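Long-range contacts in acyl-coenzyme A oxidase (Caenorhabditis elegans, PDB 5K3J), which catalyses the FAD-dependent desaturation of ascaroside-CoA pheromone precursors with oxygen as the electron acceptor, the first step of their peroxisomal beta-oxidation: residues Pro12-Glu17 and Ala311-Ala316; Ser171-Leu176 and Asn255-Arg260. All coordinates share one frame; numbering follows the deposited sequence.

Interaction 1: residues Pro12-Glu17 and Ala311-Ala316; sequences PELLEE and AARYSA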
loop_
_atom_site.group_PDB
_atom_site.type_symbol
_atom_site.label_atom_id
_atom_site.label_comp_id
_atom_site.label_asym_id
_atom_site.label_seq_id
_atom_site.Cartn_x
_atom_site.Cartn_y
_atom_site.Cartn_z
ATOM N N PRO A 12 -9.384 19.164 24.792
ATOM C CA PRO A 12 -8.398 19.150 25.880
ATOM C C PRO A 12 -7.373 18.028 25.728
ATOM O O PRO A 12 -6.236 18.170 26.180
ATOM C CB PRO A 12 -9.262 18.940 27.123
ATOM C CG PRO A 12 -10.552 19.573 26.766
ATOM C CD PRO A 12 -10.759 19.285 25.307
ATOM N N GLU A 13 -7.781 16.935 25.090
ATOM C CA GLU A 13 -6.873 15.843 24.762
ATOM C C GLU A 13 -5.685 16.363 23.951
ATOM O O GLU A 13 -4.534 16.017 24.222
ATOM C CB GLU A 13 -7.604 14.747 23.981
ATOM C CG GLU A 13 -8.829 14.163 24.678
ATOM C CD GLU A 13 -8.483 13.097 25.699
ATOM O OE1 GLU A 13 -7.354 13.115 26.232
ATOM O OE2 GLU A 13 -9.348 12.236 25.962
ATOM N N LEU A 14 -5.970 17.204 22.962
ATOM C CA LEU A 14 -4.923 17.794 22.138
ATOM C C LEU A 14 -4.329 19.048 22.773
ATOM O O LEU A 14 -3.163 19.377 22.540
ATOM C CB LEU A 14 -5.455 18.133 20.746
ATOM C CG LEU A 14 -5.568 16.972 19.759
ATOM C CD1 LEU A 14 -5.658 17.485 18.327
ATOM C CD2 LEU A 14 -4.398 16.009 19.912
ATOM N N LEU A 15 -5.133 19.751 23.565
ATOM C CA LEU A 15 -4.671 20.968 24.220
ATOM C C LEU A 15 -3.533 20.678 25.190
ATOM O O LEU A 15 -2.576 21.445 25.283
ATOM C CB LEU A 15 -5.819 21.659 24.957
ATOM C CG LEU A 15 -5.436 22.970 25.648
ATOM C CD1 LEU A 15 -4.882 23.961 24.640
ATOM C CD2 LEU A 15 -6.619 23.570 26.402
ATOM N N GLU A 16 -3.642 19.562 25.906
ATOM C CA GLU A 16 -2.646 19.204 26.908
ATOM C C GLU A 16 -1.403 18.617 26.248
ATOM O O GLU A 16 -0.333 18.576 26.852
ATOM C CB GLU A 16 -3.230 18.220 27.929
ATOM C CG GLU A 16 -3.372 16.791 27.435
ATOM C CD GLU A 16 -3.837 15.843 28.527
ATOM O OE1 GLU A 16 -4.186 16.325 29.627
ATOM O OE2 GLU A 16 -3.852 14.615 28.289
ATOM N N GLU A 17 -1.553 18.172 25.003
ATOM C CA GLU A 17 -0.430 17.684 24.210
ATOM C C GLU A 17 0.391 18.846 23.659
ATOM O O GLU A 17 1.607 18.742 23.501
ATOM C CB GLU A 17 -0.925 16.801 23.062
ATOM C CG GLU A 17 -1.470 15.450 23.500
ATOM C CD GLU A 17 -0.381 14.486 23.932
ATOM O OE1 GLU A 17 0.795 14.704 23.568
ATOM O OE2 GLU A 17 -0.705 13.506 24.635
ATOM N N ALA A 311 -2.160 10.685 11.998
ATOM C CA ALA A 311 -1.879 9.590 12.912
ATOM C C ALA A 311 -1.583 10.110 14.314
ATOM O O ALA A 311 -2.236 9.711 15.276
ATOM C CB ALA A 311 -0.715 8.754 12.397
ATOM N N ALA A 312 -0.610 11.012 14.416
ATOM C CA ALA A 312 -0.162 11.536 15.704
ATOM C C ALA A 312 -1.297 12.184 16.488
ATOM O O ALA A 312 -1.527 11.846 17.650
ATOM C CB ALA A 312 0.969 12.529 15.506
ATOM N N ARG A 313 -2.002 13.110 15.848
ATOM C CA ARG A 313 -3.127 13.789 16.478
ATOM C C ARG A 313 -4.183 12.798 16.952
ATOM O O ARG A 313 -4.651 12.871 18.087
ATOM C CB ARG A 313 -3.749 14.799 15.513
ATOM C CG ARG A 313 -2.928 16.064 15.325
ATOM C CD ARG A 313 -3.569 16.979 14.297
ATOM N NE ARG A 313 -2.913 18.281 14.222
ATOM C CZ ARG A 313 -3.184 19.197 13.299
ATOM N NH1 ARG A 313 -4.090 18.953 12.364
ATOM N NH2 ARG A 313 -2.543 20.358 13.304
ATOM N N TYR A 314 -4.544 11.863 16.081
ATOM C CA TYR A 314 -5.526 10.849 16.433
ATOM C C TYR A 314 -4.986 9.895 17.493
ATOM O O TYR A 314 -5.749 9.352 18.293
ATOM C CB TYR A 314 -5.964 10.055 15.199
ATOM C CG TYR A 314 -6.915 8.932 15.536
ATOM C CD1 TYR A 314 -8.251 9.193 15.798
ATOM C CD2 TYR A 314 -6.477 7.615 15.611
ATOM C CE1 TYR A 314 -9.128 8.176 16.115
ATOM C CE2 TYR A 314 -7.350 6.591 15.929
ATOM C CZ TYR A 314 -8.673 6.878 16.179
ATOM O OH TYR A 314 -9.545 5.865 16.496
ATOM N N SER A 315 -3.673 9.688 17.496
ATOM C CA SER A 315 -3.054 8.806 18.479
ATOM C C SER A 315 -3.077 9.432 19.867
ATOM O O SER A 315 -2.930 8.738 20.872
ATOM C CB SER A 315 -1.615 8.470 18.079
ATOM O OG SER A 315 -1.568 7.843 16.808
ATOM N N ALA A 316 -3.261 10.746 19.915
ATOM C CA ALA A 316 -3.317 11.462 21.187
ATOM C C ALA A 316 -4.757 11.701 21.627
ATOM O O ALA A 316 -5.004 12.313 22.664
ATOM C CB ALA A 316 -2.564 12.785 21.089
#
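The methyl group of Ala316 meets helix 12-18 through two side chains, Leu14 and Glu17. The CB of Ala316 points toward this helix and lies 3.9 Å from Leu14 CD2. On the Glu17 side the same methyl touches aliphatic carbon, with Ala316 CB 3.8 Å from Glu17 CG. The Glu17 chain is folded at its second torsion (chi2 -73°), which brings its carboxyl carbon over the methyl as well, Glu17 CD lying 4.0 Å from Ala316 CB, while the carboxylate is held by salt bridges to Arg598 and Lys331. Val602 of helix 601-606 touches both Glu17 and Ala316, so a third helix borders the contact.

The N-terminal helix thus packs on the C-terminal part of helix 287-315, a long helix of the C-alpha1 domain of acyl-CoA oxidases. The chain beyond it leads to Arg318, which binds FAD; the side chains of Ala316 and Arg318 are about 8 Å apart, and the cofactor is about 11 Å from that of Ala316.

Leu14 sets its CG beside its own backbone N (chi1 -79°), and its branched end comes nearer to the second helix than its CB does. The CD2 methyl lies 3.6 Å from Arg313 O, a carbonyl that also accepts a backbone hydrogen bond from Ala316 N. The other methyl runs against the root of the arginine chain, with Leu14 CD1 4.3 Å from Arg313 CG. Beyond CG the arginine is extended, and its guanidinium is spent on partners outside the contact, a salt bridge to Asp606 and a hydrogen bond to the carbonyl of Gly620. At the margin, Glu13 CB approaches Ala316 O to 3.8 Å, and the Glu13 carboxylate forms a salt bridge with Arg319.

Interaction 2: residues Ser171-Leu176 and Asn255-Arg260; sequences SQEFVL and NLRVPR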
loop_
_atom_site.group_PDB
_atom_site.type_symbol
_atom_site.label_atom_id
_atom_site.label_comp_id
_atom_site.label_asym_id
_atom_site.label_seq_id
_atom_site.Cartn_x
_atom_site.Cartn_y
_atom_site.Cartn_z
ATOM N N SER A 171 8.050 20.376 -47.756
ATOM C CA SER A 171 7.182 21.373 -47.142
ATOM C C SER A 171 7.707 21.817 -45.784
ATOM O O SER A 171 7.047 22.581 -45.077
ATOM C CB SER A 171 5.762 20.822 -46.995
ATOM O OG SER A 171 5.763 19.622 -46.238
ATOM N N GLN A 172 8.893 21.327 -45.430
ATOM C CA GLN A 172 9.526 21.645 -44.151
ATOM C C GLN A 172 8.615 21.337 -42.971
ATOM O O GLN A 172 8.261 22.227 -42.198
ATOM C CB GLN A 172 9.950 23.114 -44.119
ATOM C CG GLN A 172 10.973 23.472 -45.185
ATOM C CD GLN A 172 11.122 24.970 -45.368
ATOM O OE1 GLN A 172 11.199 25.464 -46.492
ATOM N NE2 GLN A 172 11.167 25.700 -44.260
ATOM N N GLU A 173 8.228 20.073 -42.847
ATOM C CA GLU A 173 7.355 19.640 -41.767
ATOM C C GLU A 173 7.815 18.310 -41.189
ATOM O O GLU A 173 8.457 17.510 -41.870
ATOM C CB GLU A 173 5.912 19.507 -42.258
ATOM C CG GLU A 173 5.278 20.792 -42.761
ATOM C CD GLU A 173 3.924 20.547 -43.395
ATOM O OE1 GLU A 173 3.838 19.677 -44.290
ATOM O OE2 GLU A 173 2.943 21.209 -42.994
ATOM N N PHE A 174 7.487 18.077 -39.926
ATOM C CA PHE A 174 7.672 16.761 -39.340
ATOM C C PHE A 174 6.377 15.980 -39.456
ATOM O O PHE A 174 5.314 16.473 -39.090
ATOM C CB PHE A 174 8.094 16.859 -37.878
ATOM C CG PHE A 174 9.507 17.314 -37.685
ATOM C CD1 PHE A 174 10.557 16.417 -37.775
ATOM C CD2 PHE A 174 9.786 18.637 -37.407
ATOM C CE1 PHE A 174 11.857 16.835 -37.596
ATOM C CE2 PHE A 174 11.083 19.061 -37.228
ATOM C CZ PHE A 174 12.121 18.161 -37.322
ATOM N N VAL A 175 6.459 14.765 -39.980
ATOM C CA VAL A 175 5.307 13.879 -39.974
ATOM C C VAL A 175 5.387 13.002 -38.721
ATOM O O VAL A 175 6.324 12.219 -38.556
ATOM C CB VAL A 175 5.246 13.015 -41.245
ATOM C CG1 VAL A 175 4.071 12.067 -41.191
ATOM C CG2 VAL A 175 5.148 13.907 -42.483
ATOM N N LEU A 176 4.414 13.156 -37.830
ATOM C CA LEU A 176 4.396 12.426 -36.567
ATOM C C LEU A 176 3.409 11.278 -36.663
ATOM O O LEU A 176 2.229 11.503 -36.922
ATOM C CB LEU A 176 4.023 13.357 -35.408
ATOM C CG LEU A 176 5.106 14.192 -34.721
ATOM C CD1 LEU A 176 6.106 14.737 -35.720
ATOM C CD2 LEU A 176 4.440 15.326 -33.975
ATOM N N ASN A 255 -0.050 10.368 -39.225
ATOM C CA ASN A 255 0.735 11.219 -40.117
ATOM C C ASN A 255 0.445 12.701 -39.893
ATOM O O ASN A 255 0.221 13.453 -40.839
ATOM C CB ASN A 255 0.487 10.842 -41.579
ATOM C CG ASN A 255 0.928 9.422 -41.900
ATOM O OD1 ASN A 255 2.122 9.142 -42.022
ATOM N ND2 ASN A 255 -0.038 8.518 -42.034
ATOM N N LEU A 256 0.444 13.102 -38.626
ATOM C CA LEU A 256 0.168 14.478 -38.224
ATOM C C LEU A 256 1.343 15.379 -38.597
ATOM O O LEU A 256 2.484 15.099 -38.232
ATOM C CB LEU A 256 -0.112 14.526 -36.718
ATOM C CG LEU A 256 -0.807 15.718 -36.058
ATOM C CD1 LEU A 256 0.130 16.904 -35.908
ATOM C CD2 LEU A 256 -2.041 16.106 -36.841
ATOM N N ARG A 257 1.062 16.455 -39.325
ATOM C CA ARG A 257 2.123 17.341 -39.789
ATOM C C ARG A 257 2.230 18.606 -38.956
ATOM O O ARG A 257 1.260 19.343 -38.790
ATOM C CB ARG A 257 1.915 17.706 -41.264
ATOM C CG ARG A 257 2.248 16.579 -42.223
ATOM C CD ARG A 257 2.020 16.985 -43.672
ATOM N NE ARG A 257 2.298 15.887 -44.598
ATOM C CZ ARG A 257 3.461 15.704 -45.219
ATOM N NH1 ARG A 257 4.467 16.548 -45.019
ATOM N NH2 ARG A 257 3.619 14.674 -46.042
ATOM N N VAL A 258 3.427 18.839 -38.430
ATOM C CA VAL A 258 3.734 20.063 -37.709
ATOM C C VAL A 258 4.958 20.725 -38.333
ATOM O O VAL A 258 5.839 20.038 -38.851
ATOM C CB VAL A 258 3.985 19.797 -36.204
ATOM C CG1 VAL A 258 2.711 19.326 -35.530
ATOM C CG2 VAL A 258 5.111 18.785 -36.006
ATOM N N PRO A 259 5.002 22.064 -38.310
ATOM C CA PRO A 259 6.151 22.827 -38.807
ATOM C C PRO A 259 7.474 22.366 -38.200
ATOM O O PRO A 259 7.498 21.875 -37.071
ATOM C CB PRO A 259 5.830 24.256 -38.376
ATOM C CG PRO A 259 4.348 24.304 -38.349
ATOM C CD PRO A 259 3.885 22.942 -37.916
ATOM N N ARG A 260 8.554 22.520 -38.963
ATOM C CA ARG A 260 9.906 22.222 -38.500
ATOM C C ARG A 260 10.212 22.897 -37.162
ATOM O O ARG A 260 10.969 22.368 -36.346
ATOM C CB ARG A 260 10.926 22.664 -39.553
ATOM C CG ARG A 260 12.379 22.520 -39.132
ATOM C CD ARG A 260 13.308 23.186 -40.132
ATOM N NE ARG A 260 13.134 24.636 -40.150
ATOM C CZ ARG A 260 13.849 25.484 -39.414
ATOM N NH1 ARG A 260 14.793 25.029 -38.598
ATOM N NH2 ARG A 260 13.623 26.788 -39.493
#
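Backbone bonds pair Phe174 with Val258 and Leu176 with Leu256, two hydrogen-bonded pairs of an antiparallel ladder. Among its four bonds, Phe174 N gives a 2.8 Å bond to Val258 O, and Leu176 N binds Leu256 O at an N-H...O angle of 171°. Past Pro259, which has no N-H to offer, the longer bond from Arg260 N to Gln172 O (3.3 Å) carries the pairing on. Gln172 and Glu173 form a G1 beta bulge opposite Asp168, in the hairpin that joins strand 173-177 to strand 164-168. Strand 256-259 is thereby added to the mixed sheet of the beta domain of the acyl-CoA oxidase fold.

Apolar contacts lie on the face carrying Phe174, Leu176, Leu256 and Val258. Val258 CG2 stands 4.0 Å from Phe174 CB and 4.1 Å from Leu176 CD2. The Phe174 ring turns an edge to the backbone of Pro259 and Arg260, its CE2 lying 3.4 Å from Arg260 O, and meets Phe216 edge-to-face.

Charged groups gather on the other side, with Val175 among them. Val175 CG2 sits over the centre of one face of the Arg257 guanidinium, 3.7 Å from Arg257 CZ. The arginine chain runs extended to NE, and Arg257 NH1 makes a salt bridge with Glu173 OE1 at 3.3 Å, its approach 28° out of the carboxylate plane on the anti side. Asp168 is a second salt-bridge partner of this NH1. An alanine in place of Glu173 would probably leave Arg257 NH1 with Asp168 as its remaining carboxylate partner of the two, and the guanidinium freer to turn against Val175 CG2. With two carboxylates near one guanidinium nitrogen, the arginine is likely to offset the negative charge that collects beside the bulge.

The two contacts lie on opposite sides of the chain's centre, about 62 Å apart between centres and about 47 Å between nearest atoms. They share no helix or sheet: interaction 1 joins helix 12-18 to helix 287-315, whereas interaction 2 joins strands 173-177 and 256-259 in the mixed sheet. Along the chain interaction 2 is nested within interaction 1. In sequence, both the following N-terminal helices and the beta domain lie between the two helices that interaction 1 brings together. Each contact lies roughly 8 to 10 Å, side chain to side chain, from FAD-binding residues, Arg318 and Ala148 respectively; because each FAD is shared between subunits, these two residues of one chain serve different FAD sites of the dimer.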